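Local coordinates for protein N-acetylneuraminate lyase (Peptoclostridium difficile, PDB 4WOZ) that is a lyase by name, of the dihydrodipicolinate synthetase family, a TIM-barrel protein whose chain assembles with three further copies, at residues E202-A207 with V225-I230; L261-K266 with P282-T287; K266-E271 with E296-Y301. All blocks are in the same frame, centred on the assembly; numbering follows the deposited sequence.

Interaction 1 of 3, residues E202-A207 with V225-I230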
loop_
_atom_site.group_PDB
_atom_site.type_symbol
_atom_site.label_atom_id
_atom_site.label_comp_id
_atom_site.label_asym_id
_atom_site.label_seq_id
_atom_site.Cartn_x
_atom_site.Cartn_y
_atom_site.Cartn_z
ATOM N N GLU A 202 -1.968 -3.078 21.993
ATOM C CA GLU A 202 -0.541 -3.386 22.051
ATOM C C GLU A 202 0.363 -2.152 22.102
ATOM O O GLU A 202 1.581 -2.283 22.213
ATOM C CB GLU A 202 -0.126 -4.254 20.853
ATOM C CG GLU A 202 -0.214 -3.558 19.495
ATOM C CD GLU A 202 -1.614 -3.568 18.896
ATOM O OE1 GLU A 202 -2.594 -3.354 19.640
ATOM O OE2 GLU A 202 -1.732 -3.776 17.668
ATOM N N MET A 203 -0.231 -0.962 22.016
ATOM C CA MET A 203 0.539 0.280 22.055
ATOM C C MET A 203 -0.061 1.256 23.071
ATOM O O MET A 203 0.049 2.477 22.930
ATOM C CB MET A 203 0.571 0.917 20.658
ATOM C CG MET A 203 1.201 0.017 19.585
ATOM S SD MET A 203 1.290 0.754 17.912
ATOM C CE MET A 203 -0.215 0.137 17.172
ATOM N N MET A 204 -0.686 0.704 24.104
ATOM C CA MET A 204 -1.323 1.505 25.145
ATOM C C MET A 204 -0.368 2.436 25.890
ATOM O O MET A 204 -0.672 3.618 26.094
ATOM C CB MET A 204 -2.040 0.583 26.140
ATOM C CG MET A 204 -2.768 1.301 27.271
ATOM S SD MET A 204 -3.695 0.163 28.326
ATOM C CE MET A 204 -5.258 1.026 28.508
ATOM N N LEU A 205 0.784 1.911 26.298
ATOM C CA LEU A 205 1.760 2.712 27.024
ATOM C C LEU A 205 2.221 3.951 26.237
ATOM O O LEU A 205 2.144 5.067 26.736
ATOM C CB LEU A 205 2.963 1.841 27.420
ATOM C CG LEU A 205 4.213 2.569 27.930
ATOM C CD1 LEU A 205 3.830 3.608 28.997
ATOM C CD2 LEU A 205 5.195 1.540 28.484
ATOM N N PRO A 206 2.701 3.770 24.999
ATOM C CA PRO A 206 3.134 4.963 24.264
ATOM C C PRO A 206 2.006 5.948 23.962
ATOM O O PRO A 206 2.236 7.151 23.858
ATOM C CB PRO A 206 3.775 4.385 22.997
ATOM C CG PRO A 206 3.094 3.052 22.828
ATOM C CD PRO A 206 3.021 2.543 24.250
ATOM N N ALA A 207 0.784 5.450 23.825
ATOM C CA ALA A 207 -0.331 6.337 23.536
ATOM C C ALA A 207 -0.698 7.133 24.790
ATOM O O ALA A 207 -1.041 8.312 24.714
ATOM C CB ALA A 207 -1.529 5.536 23.047
ATOM N N VAL A 225 -7.685 -5.968 33.692
ATOM C CA VAL A 225 -6.873 -5.641 34.857
ATOM C C VAL A 225 -5.503 -5.087 34.458
ATOM O O VAL A 225 -5.110 -4.022 34.930
ATOM C CB VAL A 225 -6.695 -6.866 35.777
ATOM C CG1 VAL A 225 -5.785 -6.505 36.952
ATOM C CG2 VAL A 225 -8.055 -7.324 36.287
ATOM N N ARG A 226 -4.775 -5.796 33.599
ATOM C CA ARG A 226 -3.471 -5.307 33.153
ATOM C C ARG A 226 -3.622 -3.992 32.389
ATOM O O ARG A 226 -2.818 -3.080 32.540
ATOM C CB ARG A 226 -2.775 -6.323 32.238
ATOM C CG ARG A 226 -2.261 -7.570 32.938
ATOM C CD ARG A 226 -1.355 -8.362 32.006
ATOM N NE ARG A 226 -0.949 -9.639 32.581
ATOM C CZ ARG A 226 -1.628 -10.777 32.454
ATOM N NH1 ARG A 226 -2.763 -10.815 31.765
ATOM N NH2 ARG A 226 -1.159 -11.887 33.009
ATOM N N ALA A 227 -4.653 -3.900 31.555
ATOM C CA ALA A 227 -4.866 -2.679 30.787
ATOM C C ALA A 227 -4.962 -1.494 31.741
ATOM O O ALA A 227 -4.358 -0.450 31.502
ATOM C CB ALA A 227 -6.135 -2.791 29.953
ATOM N N ARG A 228 -5.716 -1.667 32.825
ATOM C CA ARG A 228 -5.872 -0.610 33.814
ATOM C C ARG A 228 -4.537 -0.319 34.501
ATOM O O ARG A 228 -4.206 0.841 34.752
ATOM C CB ARG A 228 -6.930 -0.991 34.857
ATOM C CG ARG A 228 -7.137 0.074 35.938
ATOM C CD ARG A 228 -8.342 -0.231 36.815
ATOM N NE ARG A 228 -9.603 -0.085 36.091
ATOM C CZ ARG A 228 -10.183 1.080 35.819
ATOM N NH1 ARG A 228 -9.619 2.212 36.216
ATOM N NH2 ARG A 228 -11.324 1.114 35.142
ATOM N N GLN A 229 -3.765 -1.362 34.801
ATOM C CA GLN A 229 -2.466 -1.156 35.439
ATOM C C GLN A 229 -1.555 -0.330 34.525
ATOM O O GLN A 229 -0.876 0.588 34.980
ATOM C CB GLN A 229 -1.797 -2.498 35.766
ATOM C CG GLN A 229 -2.630 -3.408 36.663
ATOM C CD GLN A 229 -1.929 -4.718 36.993
ATOM O OE1 GLN A 229 -1.394 -5.392 36.109
ATOM N NE2 GLN A 229 -1.940 -5.089 38.270
ATOM N N ILE A 230 -1.547 -0.646 33.232
ATOM C CA ILE A 230 -0.711 0.093 32.288
ATOM C C ILE A 230 -1.091 1.569 32.286
ATOM O O ILE A 230 -0.237 2.434 32.419
ATOM C CB ILE A 230 -0.849 -0.450 30.837
ATOM C CG1 ILE A 230 -0.287 -1.874 30.751
ATOM C CG2 ILE A 230 -0.094 0.457 29.861
ATOM C CD1 ILE A 230 -0.503 -2.536 29.412
#

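Interaction 2 of 3, residues L261-K266 with P282-T287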
loop_
_atom_site.group_PDB
_atom_site.type_symbol
_atom_site.label_atom_id
_atom_site.label_comp_id
_atom_site.label_asym_id
_atom_site.label_seq_id
_atom_site.Cartn_x
_atom_site.Cartn_y
_atom_site.Cartn_z
ATOM N N LEU A 261 -7.413 -14.192 16.334
ATOM C CA LEU A 261 -7.882 -13.130 17.214
ATOM C C LEU A 261 -9.191 -13.342 17.950
ATOM O O LEU A 261 -9.201 -13.568 19.159
ATOM C CB LEU A 261 -7.962 -11.808 16.441
ATOM C CG LEU A 261 -8.498 -10.597 17.220
ATOM C CD1 LEU A 261 -7.623 -10.332 18.435
ATOM C CD2 LEU A 261 -8.530 -9.373 16.308
ATOM N N TYR A 262 -10.297 -13.245 17.226
ATOM C CA TYR A 262 -11.605 -13.376 17.840
ATOM C C TYR A 262 -11.901 -14.738 18.442
ATOM O O TYR A 262 -12.488 -14.817 19.521
ATOM C CB TYR A 262 -12.682 -12.986 16.833
ATOM C CG TYR A 262 -12.544 -11.547 16.382
ATOM C CD1 TYR A 262 -12.610 -10.501 17.303
ATOM C CD2 TYR A 262 -12.326 -11.233 15.043
ATOM C CE1 TYR A 262 -12.464 -9.177 16.899
ATOM C CE2 TYR A 262 -12.177 -9.913 14.631
ATOM C CZ TYR A 262 -12.249 -8.892 15.562
ATOM O OH TYR A 262 -12.113 -7.586 15.151
ATOM N N GLN A 263 -11.491 -15.802 17.759
ATOM C CA GLN A 263 -11.730 -17.148 18.269
ATOM C C GLN A 263 -11.019 -17.340 19.598
ATOM O O GLN A 263 -11.605 -17.844 20.554
ATOM C CB GLN A 263 -11.239 -18.210 17.283
ATOM C CG GLN A 263 -12.044 -18.304 15.995
ATOM C CD GLN A 263 -11.589 -17.313 14.942
ATOM O OE1 GLN A 263 -10.831 -16.384 15.226
ATOM N NE2 GLN A 263 -12.056 -17.507 13.712
ATOM N N THR A 264 -9.760 -16.919 19.659
ATOM C CA THR A 264 -8.961 -17.076 20.870
ATOM C C THR A 264 -9.436 -16.213 22.036
ATOM O O THR A 264 -9.322 -16.623 23.192
ATOM C CB THR A 264 -7.478 -16.787 20.593
ATOM O OG1 THR A 264 -7.014 -17.654 19.546
ATOM C CG2 THR A 264 -6.644 -17.032 21.852
ATOM N N ILE A 265 -9.956 -15.022 21.750
ATOM C CA ILE A 265 -10.449 -14.175 22.831
ATOM C C ILE A 265 -11.680 -14.845 23.428
ATOM O O ILE A 265 -11.845 -14.876 24.644
ATOM C CB ILE A 265 -10.828 -12.750 22.343
ATOM C CG1 ILE A 265 -9.560 -11.949 22.050
ATOM C CG2 ILE A 265 -11.659 -12.033 23.405
ATOM C CD1 ILE A 265 -9.820 -10.519 21.602
ATOM N N LYS A 266 -12.540 -15.399 22.578
ATOM C CA LYS A 266 -13.739 -16.065 23.079
ATOM C C LYS A 266 -13.385 -17.343 23.844
ATOM O O LYS A 266 -13.995 -17.648 24.871
ATOM C CB LYS A 266 -14.706 -16.364 21.930
ATOM C CG LYS A 266 -15.332 -15.100 21.340
ATOM C CD LYS A 266 -16.496 -15.418 20.420
ATOM C CE LYS A 266 -17.104 -14.143 19.861
ATOM N NZ LYS A 266 -18.316 -14.423 19.056
ATOM N N PRO A 282 -18.376 -16.163 8.085
ATOM C CA PRO A 282 -17.305 -17.101 7.737
ATOM C C PRO A 282 -16.068 -17.136 8.641
ATOM O O PRO A 282 -15.030 -17.666 8.242
ATOM C CB PRO A 282 -16.969 -16.706 6.304
ATOM C CG PRO A 282 -17.139 -15.227 6.342
ATOM C CD PRO A 282 -18.441 -15.066 7.103
ATOM N N MET A 283 -16.150 -16.553 9.835
ATOM C CA MET A 283 -15.015 -16.628 10.748
ATOM C C MET A 283 -15.010 -18.093 11.166
ATOM O O MET A 283 -16.021 -18.614 11.623
ATOM C CB MET A 283 -15.206 -15.709 11.961
ATOM C CG MET A 283 -14.815 -14.256 11.686
ATOM S SD MET A 283 -14.777 -13.231 13.162
ATOM C CE MET A 283 -15.477 -11.712 12.547
ATOM N N LYS A 284 -13.876 -18.756 10.994
ATOM C CA LYS A 284 -13.768 -20.177 11.293
ATOM C C LYS A 284 -14.020 -20.604 12.731
ATOM O O LYS A 284 -13.671 -19.908 13.685
ATOM C CB LYS A 284 -12.393 -20.700 10.875
ATOM C CG LYS A 284 -11.281 -20.347 11.850
ATOM C CD LYS A 284 -9.938 -20.894 11.393
ATOM C CE LYS A 284 -9.490 -20.234 10.101
ATOM N NZ LYS A 284 -8.127 -20.662 9.705
ATOM N N GLU A 285 -14.633 -21.772 12.865
ATOM C CA GLU A 285 -14.896 -22.353 14.166
ATOM C C GLU A 285 -13.498 -22.793 14.591
ATOM O O GLU A 285 -12.710 -23.228 13.752
ATOM C CB GLU A 285 -15.812 -23.566 14.011
ATOM C CG GLU A 285 -16.375 -24.109 15.306
ATOM C CD GLU A 285 -17.127 -25.411 15.100
ATOM O OE1 GLU A 285 -17.982 -25.472 14.189
ATOM O OE2 GLU A 285 -16.862 -26.370 15.850
ATOM N N ALA A 286 -13.177 -22.672 15.874
ATOM C CA ALA A 286 -11.851 -23.063 16.344
ATOM C C ALA A 286 -11.586 -24.548 16.116
ATOM O O ALA A 286 -12.444 -25.387 16.379
ATOM C CB ALA A 286 -11.699 -22.731 17.827
ATOM N N THR A 287 -10.398 -24.865 15.620
ATOM C CA THR A 287 -10.019 -26.252 15.385
ATOM C C THR A 287 -9.511 -26.825 16.701
ATOM O O THR A 287 -9.320 -26.092 17.672
ATOM C CB THR A 287 -8.877 -26.361 14.376
ATOM O OG1 THR A 287 -7.695 -25.776 14.941
ATOM C CG2 THR A 287 -9.231 -25.642 13.083
#

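Interaction 3 of 3, residues K266-E271 with E296-Y301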
loop_
_atom_site.group_PDB
_atom_site.type_symbol
_atom_site.label_atom_id
_atom_site.label_comp_id
_atom_site.label_asym_id
_atom_site.label_seq_id
_atom_site.Cartn_x
_atom_site.Cartn_y
_atom_site.Cartn_z
ATOM N N LYS A 266 -12.540 -15.399 22.578
ATOM C CA LYS A 266 -13.739 -16.065 23.079
ATOM C C LYS A 266 -13.385 -17.343 23.844
ATOM O O LYS A 266 -13.995 -17.648 24.871
ATOM C CB LYS A 266 -14.706 -16.364 21.930
ATOM C CG LYS A 266 -15.332 -15.100 21.340
ATOM C CD LYS A 266 -16.496 -15.418 20.420
ATOM C CE LYS A 266 -17.104 -14.143 19.861
ATOM N NZ LYS A 266 -18.316 -14.423 19.056
ATOM N N LEU A 267 -12.390 -18.077 23.363
ATOM C CA LEU A 267 -11.969 -19.292 24.046
ATOM C C LEU A 267 -11.331 -18.933 25.386
ATOM O O LEU A 267 -11.431 -19.689 26.354
ATOM C CB LEU A 267 -10.981 -20.072 23.181
ATOM C CG LEU A 267 -11.594 -20.666 21.907
ATOM C CD1 LEU A 267 -10.507 -21.288 21.028
ATOM C CD2 LEU A 267 -12.639 -21.709 22.299
ATOM N N LEU A 268 -10.666 -17.783 25.442
ATOM C CA LEU A 268 -10.049 -17.350 26.685
ATOM C C LEU A 268 -11.160 -16.970 27.650
ATOM O O LEU A 268 -11.067 -17.242 28.843
ATOM C CB LEU A 268 -9.111 -16.158 26.452
ATOM C CG LEU A 268 -7.767 -16.505 25.798
ATOM C CD1 LEU A 268 -6.968 -15.233 25.522
ATOM C CD2 LEU A 268 -6.984 -17.440 26.713
ATOM N N LEU A 269 -12.207 -16.341 27.128
ATOM C CA LEU A 269 -13.349 -15.955 27.947
ATOM C C LEU A 269 -14.014 -17.212 28.515
ATOM O O LEU A 269 -14.414 -17.232 29.678
ATOM C CB LEU A 269 -14.358 -15.162 27.114
ATOM C CG LEU A 269 -14.051 -13.673 26.930
ATOM C CD1 LEU A 269 -15.008 -13.062 25.919
ATOM C CD2 LEU A 269 -14.159 -12.964 28.288
ATOM N N GLU A 270 -14.130 -18.250 27.684
ATOM C CA GLU A 270 -14.725 -19.517 28.107
ATOM C C GLU A 270 -13.965 -20.040 29.321
ATOM O O GLU A 270 -14.563 -20.568 30.265
ATOM C CB GLU A 270 -14.640 -20.554 26.986
ATOM C CG GLU A 270 -15.611 -20.351 25.838
ATOM C CD GLU A 270 -17.044 -20.641 26.230
ATOM O OE1 GLU A 270 -17.258 -21.478 27.134
ATOM O OE2 GLU A 270 -17.959 -20.048 25.620
ATOM N N GLU A 271 -12.643 -19.888 29.281
ATOM C CA GLU A 271 -11.783 -20.334 30.367
ATOM C C GLU A 271 -11.919 -19.434 31.589
ATOM O O GLU A 271 -11.467 -19.786 32.680
ATOM C CB GLU A 271 -10.328 -20.372 29.897
ATOM C CG GLU A 271 -9.975 -21.633 29.137
ATOM C CD GLU A 271 -9.774 -22.822 30.057
ATOM O OE1 GLU A 271 -10.529 -22.955 31.046
ATOM O OE2 GLU A 271 -8.864 -23.634 29.788
ATOM N N GLU A 296 -3.380 -23.202 26.231
ATOM C CA GLU A 296 -1.989 -23.013 26.633
ATOM C C GLU A 296 -1.838 -21.527 26.963
ATOM O O GLU A 296 -1.214 -21.151 27.955
ATOM C CB GLU A 296 -1.031 -23.344 25.489
ATOM C CG GLU A 296 -0.800 -24.810 25.229
ATOM C CD GLU A 296 0.319 -25.021 24.229
ATOM O OE1 GLU A 296 0.193 -24.532 23.084
ATOM O OE2 GLU A 296 1.329 -25.667 24.589
ATOM N N ILE A 297 -2.409 -20.693 26.099
ATOM C CA ILE A 297 -2.365 -19.247 26.268
ATOM C C ILE A 297 -3.032 -18.895 27.595
ATOM O O ILE A 297 -2.551 -18.035 28.335
ATOM C CB ILE A 297 -3.095 -18.539 25.084
ATOM C CG1 ILE A 297 -2.309 -18.778 23.791
ATOM C CG2 ILE A 297 -3.241 -17.044 25.351
ATOM C CD1 ILE A 297 -3.003 -18.287 22.537
ATOM N N TYR A 298 -4.128 -19.583 27.901
ATOM C CA TYR A 298 -4.853 -19.339 29.142
ATOM C C TYR A 298 -3.992 -19.638 30.364
ATOM O O TYR A 298 -3.891 -18.819 31.278
ATOM C CB TYR A 298 -6.124 -20.192 29.202
ATOM C CG TYR A 298 -6.845 -20.076 30.523
ATOM C CD1 TYR A 298 -7.464 -18.884 30.902
ATOM C CD2 TYR A 298 -6.880 -21.148 31.413
ATOM C CE1 TYR A 298 -8.099 -18.765 32.140
ATOM C CE2 TYR A 298 -7.510 -21.040 32.650
ATOM C CZ TYR A 298 -8.116 -19.849 33.006
ATOM O OH TYR A 298 -8.744 -19.751 34.222
ATOM N N ARG A 299 -3.375 -20.815 30.378
ATOM C CA ARG A 299 -2.529 -21.217 31.495
ATOM C C ARG A 299 -1.317 -20.307 31.641
ATOM O O ARG A 299 -0.809 -20.097 32.740
ATOM C CB ARG A 299 -2.060 -22.665 31.315
ATOM C CG ARG A 299 -3.166 -23.688 31.496
ATOM C CD ARG A 299 -2.631 -25.113 31.539
ATOM N NE ARG A 299 -2.222 -25.603 30.227
ATOM C CZ ARG A 299 -0.965 -25.666 29.807
ATOM N NH1 ARG A 299 0.025 -25.270 30.598
ATOM N NH2 ARG A 299 -0.700 -26.133 28.595
ATOM N N LYS A 300 -0.866 -19.756 30.524
ATOM C CA LYS A 300 0.298 -18.892 30.531
ATOM C C LYS A 300 0.044 -17.505 31.120
ATOM O O LYS A 300 0.779 -17.059 32.002
ATOM C CB LYS A 300 0.841 -18.754 29.107
ATOM C CG LYS A 300 2.272 -18.262 29.034
ATOM C CD LYS A 300 2.708 -18.009 27.595
ATOM C CE LYS A 300 2.503 -19.232 26.706
ATOM N NZ LYS A 300 2.816 -18.924 25.276
ATOM N N TYR A 301 -1.009 -16.836 30.655
ATOM C CA TYR A 301 -1.302 -15.475 31.104
ATOM C C TYR A 301 -2.404 -15.268 32.139
ATOM O O TYR A 301 -2.566 -14.155 32.644
ATOM C CB TYR A 301 -1.609 -14.612 29.881
ATOM C CG TYR A 301 -0.535 -14.699 28.831
ATOM C CD1 TYR A 301 0.726 -14.154 29.053
ATOM C CD2 TYR A 301 -0.760 -15.374 27.636
ATOM C CE1 TYR A 301 1.742 -14.283 28.115
ATOM C CE2 TYR A 301 0.249 -15.509 26.688
ATOM C CZ TYR A 301 1.496 -14.964 26.937
ATOM O OH TYR A 301 2.499 -15.114 26.015
HETATM O O HOH W 1 -10.136 -22.771 33.833
#

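Interaction 1 of 3, residues E202-A207 with V225-I230
Met204 and Ile230 form the centre of this contact, with Ala227 one turn before Ile230 on the same helix. The geometry is that of two outer helices of a TIM barrel: helix 204-209 follows strand 195-198, helix 220-235 follows the adjacent strand 214-217, and their side chains meet outside the strands.

The tight part is the thioether of Met204. Its CG stands anti to the backbone N (chi1 -179°) and the next torsion is also extended (chi2 175°), which carries the sulfur straight across to the second helix; a bend at the last torsion (chi3 -135°) then brings the methyl alongside Ala227. Met204 SD comes to 3.3 Å from the carbonyl O of Ala227, and Met204 CE lies 3.5 Å from that same Ala227 O. Ile230 crosses the methionine chain with its CG2 branch, 3.8 Å from Met204 CG. Ile230 CG2 also lies 3.9 Å from Leu205 N and 4.1 Å from Leu205 CB. All four of these residues are buried. Phe220 and Phe231 also pack on Met204, and Gln246 of helix 239-259 accepts a hydrogen bond from Leu205 N.

The far side of helix 220-235 is looser. Arg228 is directed away from helix 204-209 and pairs with Glu232 and Asp51, while Val225 and Gln229 face solvent. On the other flank, Met203 and Pro206 pack against a second subunit.

Across the two segments the cohesion is therefore mainly van der Waals: the sulfur and methyl of Met204 lie against a main-chain carbonyl, the remaining contacts are largely between aliphatic carbons, and the closest polar approach of the sulfur across the two segments is to the carbonyl oxygen of Ala227.

Interaction 2 of 3, residues L261-K266 with P282-T287
Gln263 and Lys284 are joined by the hydrogen bond of this contact, which ties helix 261-271 to the loop leading into helix 288-301, both in the C-terminal helical region that follows the TIM barrel. That loop is extended: from Met283 to Ala286 the backbone angles are of polyproline II type.

The Gln263 side chain can be followed outward. Its CB is directed at the loop, and Gln263 CG already lies 3.2 Å from Lys284 O. A bend at chi2 (85°) swings the amide round, so that Gln263 CD stays 3.6 Å from Lys284 O while the nitrogen turns onto it. At the tip, Gln263 NE2 donates to Lys284 O over 2.9 Å with an N-H...O angle of 163°. The acceptor lies in the amide plane, and the donor lies in the carbonyl plane, on a lone pair, at a C=O...N angle of 129°. Gln263 NE2 also rests 3.5 Å from Lys284 CG, where the two side chains cross at about a right angle.

Beside this bond, Met283 makes a Met-aromatic contact with Tyr262. Met283 SD is 3.7 Å from Tyr262 CD2 and 4.8 Å from the ring centroid, an oblique approach, with Met283 CE 4.0 Å from Tyr262 CD2.

The loop also meets a third subunit: Glu128 of that chain accepts from Lys284 N, and Glu127 and Asp125 of that chain form salt bridges with Lys284 NZ.

Chemically, the main chain of Lys284 is thus gripped at both polar atoms, its carbonyl by a nearly straight hydrogen bond from the Gln263 side-chain amide and its N-H by a carboxylate across the subunit interface.

Interaction 3 of 3, residues K266-E271 with E296-Y301
The backbones of Leu268 and Tyr298 approach to 6.1 Å between CA atoms where segment 266-271 meets segment 296-301. The local helix axes pass 9.9 Å apart and cross at -60°. Both belong to the helical C-terminal extension that this family adds to its TIM barrel, and helix 239-259, the first of that extension, supports Ile297 through Leu252 and Asp255.

On the inner side the packing is aliphatic. Leu268 CD2 lies 3.7 Å from Tyr298 CA and sits at the edge of the tyrosine ring, near its plane; Leu268 CD2 is also 4.0 Å from Ile297 CG2, with the leucine and isoleucine chains crossing roughly at right angles.

The outer, partly exposed side is built on Glu271 and Tyr298. The tyrosine ring lies along the end of segment 266-271. Glu271 CB stands over the centre of one Tyr298 ring face in a CH-pi contact, 3.4 Å from the centroid and 14° off the normal. A bend at chi2 then folds the acid back along that ring, leaving carboxylate and ring planes stacked, 20° apart. One water joins the polar ends: it donates to Glu271 OE1 at 2.8 Å and makes a weak bond with Tyr298 OH at 3.3 Å.

Following the chain, interaction 1 closes first: 225-230 returns to 202-207 after an excursion through strand 214-217, linking the last two barrel helices. Helix 239-259 then leads to helix 261-271, whose first half opens interaction 2 and whose second half opens interaction 3, with Lys266 common to both. The loop 282-287 closes the former before 296-301 closes the latter, so these two contacts cross rather than nest. They also touch, through Ala286 CB against Leu267 CD1 and Thr264 CG2 against Ile297 CD1. A probable hydrogen bond from Arg226 NH2 to Tyr301 O connects interaction 1 with interaction 3, joining the C-terminal helices to the barrel's outer layer.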